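Long-range contacts in ulvan Lyase-PL25 (Pseudoalteromonas sp. PLSV, PDB 5UAM), which degrades ulvan, the main cell-wall polysaccharide of green seaweeds of the Ulvales, as a beta-propeller polysaccharide lyase of family PL25: residues A[205-210]-A[283-288]; A[352-357]-A[375-380]; A[386-391]-A[399-404]. One frame throughout, in Å; residues are numbered along the deposited sequence.

Contact 1. Residues A[205-210]-A[283-288]. With EDO (1,2-ethanediol), chain J.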
# COMPACT_ATOMS: atom_id res chain seq x y z
N SER A 205 -2.77 11.92 15.41
CA SER A 205 -1.39 11.73 14.98
C SER A 205 -0.76 10.55 15.70
O SER A 205 -0.76 10.51 16.94
CB SER A 205 -0.53 12.96 15.25
OG SER A 205 -0.91 14.05 14.44
N PHE A 206 -0.16 9.61 14.95
CA PHE A 206 0.56 8.50 15.55
C PHE A 206 2.05 8.48 15.25
O PHE A 206 2.81 7.83 15.99
CB PHE A 206 -0.10 7.13 15.25
CG PHE A 206 -0.02 6.71 13.81
CD1 PHE A 206 -1.02 7.05 12.90
CD2 PHE A 206 1.04 5.95 13.36
CE1 PHE A 206 -0.94 6.65 11.59
CE2 PHE A 206 1.13 5.55 12.06
CZ PHE A 206 0.14 5.91 11.16
N LEU A 207 2.52 9.21 14.24
CA LEU A 207 3.94 9.41 14.01
C LEU A 207 4.19 10.89 13.82
O LEU A 207 3.49 11.55 13.05
CB LEU A 207 4.47 8.66 12.78
CG LEU A 207 4.63 7.15 13.00
CD1 LEU A 207 4.76 6.43 11.65
CD2 LEU A 207 5.84 6.86 13.86
N LYS A 208 5.18 11.41 14.54
CA LYS A 208 5.47 12.84 14.60
C LYS A 208 6.53 13.25 13.58
O LYS A 208 7.63 12.69 13.57
CB LYS A 208 6.03 13.15 15.99
CG LYS A 208 6.45 14.59 16.21
CD LYS A 208 5.24 15.50 16.27
CE LYS A 208 5.63 16.83 16.83
NZ LYS A 208 4.45 17.74 16.94
N HIS A 209 6.24 14.29 12.81
CA HIS A 209 7.26 15.02 12.08
C HIS A 209 7.70 16.23 12.89
O HIS A 209 6.91 16.84 13.62
CB HIS A 209 6.76 15.49 10.70
CG HIS A 209 6.12 16.84 10.72
ND1 HIS A 209 4.81 17.05 11.11
CD2 HIS A 209 6.61 18.06 10.41
CE1 HIS A 209 4.53 18.34 11.03
NE2 HIS A 209 5.60 18.97 10.60
N LYS A 210 8.98 16.58 12.78
CA LYS A 210 9.56 17.69 13.53
C LYS A 210 10.99 17.90 13.07
O LYS A 210 11.59 17.02 12.44
CB LYS A 210 9.55 17.45 15.05
CG LYS A 210 10.25 16.13 15.48
CD LYS A 210 10.32 16.06 17.01
CE LYS A 210 10.81 14.71 17.50
NZ LYS A 210 12.20 14.42 17.07
N LEU A 283 1.47 8.86 22.18
CA LEU A 283 1.35 9.36 20.82
C LEU A 283 1.50 10.87 20.78
O LEU A 283 1.13 11.56 21.73
CB LEU A 283 -0.03 9.05 20.23
CG LEU A 283 -0.42 7.61 19.93
CD1 LEU A 283 -1.57 7.60 18.94
CD2 LEU A 283 0.73 6.84 19.37
N PRO A 284 2.01 11.41 19.67
CA PRO A 284 2.53 10.69 18.52
C PRO A 284 3.93 10.17 18.80
O PRO A 284 4.67 10.80 19.58
CB PRO A 284 2.56 11.77 17.43
CG PRO A 284 2.78 13.01 18.17
CD PRO A 284 2.02 12.87 19.47
N VAL A 285 4.27 9.03 18.20
CA VAL A 285 5.59 8.45 18.38
C VAL A 285 6.62 9.29 17.65
O VAL A 285 6.45 9.62 16.46
CB VAL A 285 5.58 6.99 17.91
CG1 VAL A 285 7.01 6.42 17.92
CG2 VAL A 285 4.65 6.17 18.78
N THR A 286 7.69 9.64 18.35
CA THR A 286 8.81 10.37 17.79
C THR A 286 9.92 9.41 17.36
O THR A 286 9.98 8.26 17.80
CB THR A 286 9.40 11.30 18.83
OG1 THR A 286 9.85 10.50 19.93
CG2 THR A 286 8.36 12.31 19.32
N ARG A 287 10.84 9.93 16.56
CA ARG A 287 11.99 9.13 16.16
C ARG A 287 12.75 8.62 17.38
O ARG A 287 13.19 7.46 17.41
CB ARG A 287 12.91 9.96 15.26
CG ARG A 287 14.10 9.16 14.69
CD ARG A 287 15.16 10.06 14.11
NE ARG A 287 16.15 10.43 15.11
CZ ARG A 287 16.25 11.61 15.72
NH1 ARG A 287 15.40 12.61 15.47
NH2 ARG A 287 17.22 11.79 16.61
N GLU A 288 12.90 9.45 18.41
CA GLU A 288 13.68 9.05 19.58
C GLU A 288 13.00 7.89 20.30
O GLU A 288 13.67 6.94 20.73
CB GLU A 288 13.87 10.25 20.50
CG GLU A 288 14.80 11.32 19.91
CD GLU A 288 14.09 12.40 19.10
OE1 GLU A 288 12.94 12.21 18.66
OE2 GLU A 288 14.69 13.49 18.95
C1 EDO J . 2.46 18.68 14.03
O1 EDO J . 3.64 17.89 14.24
C2 EDO J . 2.74 20.13 14.40
O2 EDO J . 3.82 20.62 13.60
O HOH W 1 9.86 12.32 15.26

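Contact 2. Residues A[352-357]-A[375-380]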
# COMPACT_ATOMS: atom_id res chain seq x y z
N LYS A 352 17.39 -11.25 1.96
CA LYS A 352 16.63 -11.03 0.74
C LYS A 352 15.76 -12.24 0.46
O LYS A 352 16.17 -13.39 0.64
CB LYS A 352 17.58 -10.85 -0.45
CG LYS A 352 18.38 -9.56 -0.45
CD LYS A 352 19.33 -9.52 -1.65
CE LYS A 352 20.15 -8.26 -1.68
NZ LYS A 352 21.14 -8.33 -2.80
N VAL A 353 14.54 -11.97 -0.01
CA VAL A 353 13.65 -13.04 -0.44
C VAL A 353 14.23 -13.77 -1.64
O VAL A 353 14.34 -15.00 -1.65
CB VAL A 353 12.24 -12.48 -0.73
CG1 VAL A 353 11.35 -13.56 -1.32
CG2 VAL A 353 11.59 -11.88 0.54
N ILE A 354 14.61 -13.02 -2.67
CA ILE A 354 15.20 -13.59 -3.88
C ILE A 354 16.72 -13.59 -3.68
O ILE A 354 17.32 -12.51 -3.66
CB ILE A 354 14.79 -12.81 -5.13
CG1 ILE A 354 13.26 -12.78 -5.23
CG2 ILE A 354 15.43 -13.47 -6.35
CD1 ILE A 354 12.70 -11.93 -6.39
N PRO A 355 17.36 -14.75 -3.56
CA PRO A 355 18.79 -14.77 -3.24
C PRO A 355 19.62 -14.11 -4.34
O PRO A 355 19.37 -14.31 -5.53
CB PRO A 355 19.12 -16.27 -3.13
CG PRO A 355 17.84 -17.00 -3.18
CD PRO A 355 16.80 -16.10 -3.76
N GLN A 356 20.59 -13.31 -3.92
CA GLN A 356 21.58 -12.69 -4.80
C GLN A 356 20.97 -11.77 -5.86
O GLN A 356 21.63 -11.42 -6.84
CB GLN A 356 22.48 -13.73 -5.47
CG GLN A 356 23.45 -14.43 -4.51
CD GLN A 356 22.81 -15.61 -3.78
OE1 GLN A 356 22.20 -16.48 -4.39
NE2 GLN A 356 22.97 -15.63 -2.45
N TYR A 357 19.72 -11.36 -5.71
CA TYR A 357 19.11 -10.49 -6.70
C TYR A 357 19.49 -9.05 -6.38
O TYR A 357 19.50 -8.63 -5.22
CB TYR A 357 17.59 -10.67 -6.66
CG TYR A 357 16.77 -9.92 -7.69
CD1 TYR A 357 16.77 -10.28 -9.05
CD2 TYR A 357 15.97 -8.87 -7.30
CE1 TYR A 357 15.99 -9.56 -9.98
CE2 TYR A 357 15.20 -8.17 -8.21
CZ TYR A 357 15.20 -8.51 -9.53
OH TYR A 357 14.40 -7.78 -10.40
N TYR A 375 5.84 -15.57 -0.28
CA TYR A 375 5.69 -14.29 -0.96
C TYR A 375 5.15 -14.52 -2.36
O TYR A 375 5.54 -15.48 -3.03
CB TYR A 375 7.04 -13.60 -1.14
CG TYR A 375 7.49 -12.77 0.04
CD1 TYR A 375 8.09 -13.36 1.14
CD2 TYR A 375 7.30 -11.40 0.05
CE1 TYR A 375 8.49 -12.60 2.22
CE2 TYR A 375 7.71 -10.62 1.12
CZ TYR A 375 8.29 -11.22 2.21
OH TYR A 375 8.69 -10.44 3.28
N LEU A 376 4.28 -13.63 -2.79
CA LEU A 376 3.98 -13.47 -4.21
C LEU A 376 4.70 -12.18 -4.60
O LEU A 376 4.35 -11.09 -4.14
CB LEU A 376 2.48 -13.43 -4.45
CG LEU A 376 2.04 -13.41 -5.91
CD1 LEU A 376 2.69 -14.51 -6.72
CD2 LEU A 376 0.52 -13.55 -6.01
N THR A 377 5.79 -12.33 -5.36
CA THR A 377 6.72 -11.25 -5.58
C THR A 377 6.96 -11.02 -7.06
O THR A 377 6.98 -11.97 -7.85
CB THR A 377 8.03 -11.50 -4.81
OG1 THR A 377 9.06 -10.58 -5.22
CG2 THR A 377 8.51 -12.86 -5.03
N THR A 378 7.11 -9.76 -7.43
CA THR A 378 7.48 -9.44 -8.80
C THR A 378 8.93 -8.98 -8.87
O THR A 378 9.43 -8.27 -8.00
CB THR A 378 6.53 -8.43 -9.46
OG1 THR A 378 6.90 -8.26 -10.83
CG2 THR A 378 6.59 -7.09 -8.81
N TYR A 379 9.58 -9.37 -9.96
CA TYR A 379 10.96 -9.03 -10.26
C TYR A 379 11.09 -9.08 -11.77
O TYR A 379 10.18 -9.55 -12.45
CB TYR A 379 11.92 -9.98 -9.53
CG TYR A 379 11.88 -11.41 -10.01
CD1 TYR A 379 10.95 -12.33 -9.55
CD2 TYR A 379 12.81 -11.85 -10.93
CE1 TYR A 379 10.95 -13.64 -10.01
CE2 TYR A 379 12.81 -13.16 -11.40
CZ TYR A 379 11.88 -14.05 -10.93
OH TYR A 379 11.90 -15.35 -11.40
N ASN A 380 12.19 -8.58 -12.30
CA ASN A 380 12.43 -8.70 -13.73
C ASN A 380 13.60 -9.64 -13.99
O ASN A 380 14.55 -9.71 -13.22
CB ASN A 380 12.61 -7.33 -14.42
CG ASN A 380 11.26 -6.71 -14.86
OD1 ASN A 380 10.28 -6.75 -14.10
ND2 ASN A 380 11.22 -6.15 -16.06

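Contact 3. Residues A[386-391]-A[399-404]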
# COMPACT_ATOMS: atom_id res chain seq x y z
N VAL A 386 8.16 -10.79 -14.11
CA VAL A 386 7.81 -12.08 -13.52
C VAL A 386 7.03 -11.83 -12.24
O VAL A 386 7.38 -10.92 -11.46
CB VAL A 386 9.06 -12.94 -13.23
CG1 VAL A 386 8.65 -14.32 -12.74
CG2 VAL A 386 9.98 -13.03 -14.46
N LEU A 387 5.98 -12.61 -12.00
CA LEU A 387 5.26 -12.63 -10.73
C LEU A 387 5.19 -14.09 -10.30
O LEU A 387 4.58 -14.91 -11.00
CB LEU A 387 3.85 -12.04 -10.86
CG LEU A 387 3.03 -11.98 -9.57
CD1 LEU A 387 3.66 -11.02 -8.59
CD2 LEU A 387 1.64 -11.53 -9.85
N SER A 388 5.86 -14.44 -9.20
CA SER A 388 5.96 -15.84 -8.82
C SER A 388 5.93 -15.98 -7.30
O SER A 388 6.20 -15.03 -6.57
CB SER A 388 7.21 -16.49 -9.40
OG SER A 388 8.37 -15.85 -8.92
N TRP A 389 5.59 -17.19 -6.87
CA TRP A 389 5.56 -17.53 -5.46
C TRP A 389 6.95 -17.96 -5.00
O TRP A 389 7.63 -18.74 -5.67
CB TRP A 389 4.60 -18.70 -5.23
CG TRP A 389 3.14 -18.33 -5.36
CD1 TRP A 389 2.34 -18.53 -6.44
CD2 TRP A 389 2.32 -17.68 -4.38
NE1 TRP A 389 1.07 -18.05 -6.19
CE2 TRP A 389 1.03 -17.54 -4.92
CE3 TRP A 389 2.56 -17.23 -3.08
CZ2 TRP A 389 -0.02 -16.96 -4.21
CZ3 TRP A 389 1.50 -16.66 -2.37
CH2 TRP A 389 0.23 -16.53 -2.95
N TRP A 390 7.35 -17.47 -3.83
CA TRP A 390 8.60 -17.86 -3.18
C TRP A 390 8.29 -18.34 -1.78
O TRP A 390 7.62 -17.64 -1.01
CB TRP A 390 9.56 -16.66 -3.13
CG TRP A 390 10.06 -16.29 -4.50
CD1 TRP A 390 9.35 -15.69 -5.49
CD2 TRP A 390 11.37 -16.53 -5.01
NE1 TRP A 390 10.14 -15.53 -6.59
CE2 TRP A 390 11.38 -16.03 -6.34
CE3 TRP A 390 12.53 -17.10 -4.49
CZ2 TRP A 390 12.51 -16.10 -7.15
CZ3 TRP A 390 13.65 -17.18 -5.30
CH2 TRP A 390 13.64 -16.68 -6.61
N GLN A 391 8.78 -19.53 -1.44
CA GLN A 391 8.40 -20.23 -0.21
C GLN A 391 9.61 -20.43 0.68
O GLN A 391 10.66 -20.91 0.23
CB GLN A 391 7.80 -21.60 -0.55
CG GLN A 391 7.57 -22.51 0.66
CD GLN A 391 6.24 -22.26 1.33
OE1 GLN A 391 5.19 -22.45 0.73
NE2 GLN A 391 6.29 -21.85 2.59
N PHE A 399 14.37 -18.63 0.77
CA PHE A 399 13.17 -18.84 -0.02
C PHE A 399 13.54 -19.54 -1.32
O PHE A 399 14.63 -19.34 -1.86
CB PHE A 399 12.49 -17.51 -0.38
CG PHE A 399 11.88 -16.79 0.80
CD1 PHE A 399 12.67 -16.03 1.64
CD2 PHE A 399 10.52 -16.87 1.05
CE1 PHE A 399 12.11 -15.36 2.73
CE2 PHE A 399 9.96 -16.21 2.12
CZ PHE A 399 10.76 -15.46 2.96
N VAL A 400 12.62 -20.37 -1.80
CA VAL A 400 12.76 -21.11 -3.05
C VAL A 400 11.58 -20.74 -3.94
O VAL A 400 10.44 -20.69 -3.46
CB VAL A 400 12.76 -22.63 -2.80
CG1 VAL A 400 12.73 -23.38 -4.12
CG2 VAL A 400 13.99 -23.01 -2.01
N GLU A 401 11.83 -20.52 -5.22
CA GLU A 401 10.77 -20.14 -6.14
C GLU A 401 9.91 -21.36 -6.47
O GLU A 401 10.43 -22.45 -6.73
CB GLU A 401 11.36 -19.55 -7.42
CG GLU A 401 10.34 -18.89 -8.34
CD GLU A 401 10.97 -18.19 -9.52
OE1 GLU A 401 11.98 -18.71 -10.05
OE2 GLU A 401 10.45 -17.13 -9.95
N ASP A 402 8.59 -21.18 -6.44
CA ASP A 402 7.63 -22.19 -6.84
C ASP A 402 6.92 -21.70 -8.11
O ASP A 402 7.62 -21.37 -9.08
CB ASP A 402 6.72 -22.54 -5.66
CG ASP A 402 5.88 -23.78 -5.93
OD1 ASP A 402 6.21 -24.54 -6.86
OD2 ASP A 402 4.88 -23.99 -5.21
N LYS A 403 5.60 -21.66 -8.17
CA LYS A 403 4.91 -21.42 -9.42
C LYS A 403 5.01 -19.96 -9.85
O LYS A 403 4.92 -19.04 -9.03
CB LYS A 403 3.44 -21.81 -9.31
CG LYS A 403 3.19 -23.29 -9.01
CD LYS A 403 1.78 -23.70 -9.43
CE LYS A 403 1.43 -25.13 -9.02
NZ LYS A 403 0.64 -25.17 -7.75
N THR A 404 5.18 -19.75 -11.15
CA THR A 404 4.99 -18.44 -11.76
C THR A 404 3.52 -18.28 -12.14
O THR A 404 2.95 -19.13 -12.81
CB THR A 404 5.88 -18.29 -13.00
OG1 THR A 404 7.26 -18.28 -12.61
CG2 THR A 404 5.57 -17.00 -13.75

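Contact 1. Residues A[205-210]-A[283-288]
Leu-283 begins the contact by placing CD1 on CB of Phe-206, 4.0 Å away, an apolar touch beside the carbonyl of Ser-205. A cis peptide bond joins it to Pro-284, whose ring lies alongside Lys-208, CG 3.9 Å from Lys-208 CB; the aliphatic CB and CD of the lysine, its chain bent at chi2, suit such a neighbour, while its tip runs on to an ethanediol, also held by Asp-187. Val-285 supplies the backbone link. Its N-H meets Phe-206 O at 2.9 Å, and its own O accepts from Lys-208 N at 2.9 Å. Its branched side chain lies next to that of Leu-207, pointing the same way. Thr-286 turns CG2 toward Lys-210 CE, 3.9 Å away, and uses OG1 as the N-cap of the following helix, bonding to Val-289 N. At Arg-287, a water joins the backbone N to Lys-208 O. Glu-288, bent at chi2 (91°), meets Lys-210 tip to tip: OE1 offers its syn lone pair to NZ at 2.8 Å. Lys-210 NZ also lies 4.0 Å from Arg-287 NH1, a repulsion probably offset by Asp-219, which forms salt bridges with both. An alanine in place of Lys-210 would probably leave Glu-288 without its lysine partner, take one positive partner from Asp-219 and open a gap beside the Thr-286 methyl. Segment 283-288 leads into helix 287-293 and is joined by a single bridge to strand 204-211, at a classic bulge where Phe-206 and Leu-207 both face Trp-188 of strand 188-193; Met-264 of strand 258-267 packs on Phe-206, Leu-207 and Val-285.

Contact 2. Residues A[352-357]-A[375-380]
Val-353 and Tyr-375 lie with their CA atoms 8.1 Å apart, too far for backbone pairing, and the loop 352-357, folded into a type II turn from Ile-354 to Tyr-357, meets strand 375-380 with its side chains. The methyl CG2 of Val-353 sits over one face of the Tyr-375 ring, 3.8 Å from its centroid and 17° off the ring normal: a CH-pi contact in which a compact branched residue fits against a flat aromatic surface. Ile-354 is longer and reaches the next aromatic ring, that of Tyr-379. With chi2 at 175° its chain is extended, and CD1 arrives 3.6 Å from Tyr-379 CD1. Tyr-357 closes the other end of the turn. Its ring receives the edge of Tyr-379 on its face in a T-shaped pair, centroids 5.7 Å apart and planes at 79°. Beyond the ring, its hydroxyl accepts the backbone N-H of Asn-380, OH to N 3.0 Å, and is further bonded to Val-360 O, so two backbone groups fix the phenol. Tyrosine suits this place because one residue supplies both an aromatic face and a polar tip that satisfies strand backbone. Asn-380 O lies near the plane of the ring, 3.5 Å from Tyr-357 CE1. Elsewhere in the loop, Lys-352 NZ bonds to Tyr-357 O at 2.9 Å and bridges the two ends of the segment 352-357, across the turn. This is an inter-blade connection of a beta propeller: the loop that leaves strand 347-352, the last of one four-stranded sheet, folds against strand 373-381 of the next before entering its first strand, 362-367.

Contact 3. Residues A[386-391]-A[399-404]
Glu-401 OE2 is gripped by two hydroxyls, Ser-388 OG at 2.7 Å across the strands and that of Tyr-379 in strand 373-381, on the other side of strand 384-392. The serine donates to the anti lone pair of the carboxylate, and its OG, placed between the backbone N and carbonyl carbon by chi1 of 61°, also receives a weak bond from Trp-390 NE1. This short chain of polar groups lies beside a large apolar surface. Glu-401, its CG anti to the backbone N (chi1 -170°), lays CB and CG over the indole: CB stands 3.5 Å from the centroid of the six-membered ring of Trp-390, 8° off the normal, a CH-pi contact. Glutamate suits the place because its aliphatic part covers the tryptophan while its carboxylate meets the hydroxyls. At the base of the Trp-390 side chain, CB touches Phe-399 CB at 4.1 Å, and the phenylalanine CD2 approaches the carbonyl O of Trp-390. Backbone bonds set this register. Gln-391 and Val-400 form a hydrogen-bonded antiparallel pair, each N 2.9 Å from the other's O, while Trp-389 N meets Lys-403 O at 2.9 Å and Asp-402 N meets Trp-389 O at 2.7 Å. Trp-389 therefore faces two residues of the other strand, a beta bulge that shifts the register by one between the Ser-388:Thr-404 and Trp-390:Glu-401 pairs. The segments are parts of the hairpin of strands 384-392 and 400-408. Strand 400-408 is outermost in its four-stranded sheet, strand 373-381 pairs along the other side of 384-392, and Leu-387 packs on strand 428-433.

In the fold
Contacts 2 and 3 belong to one blade: their centres are 8 Å apart, and strand 373-381 of contact 2 is the sheet neighbour of strand 384-392 of contact 3. Besides the tyrosine-glutamate bond, Thr-378 OG1 lies 2.8 Å from Val-386 O, and the loop of contact 2 also reaches the hairpin, Val-353 O lying 3.4 Å from Phe-399 CB. Contact 1 lies across the molecule, its centre 32 Å from that of contact 2 and 37 Å from that of contact 3. It is nearer the substrate-binding residues: the side chains of Leu-207 and Tyr-222, like those of Phe-206 and Arg-180, are about 8 Å apart. The side chain of Arg-287 is about 13 Å from the zinc ion.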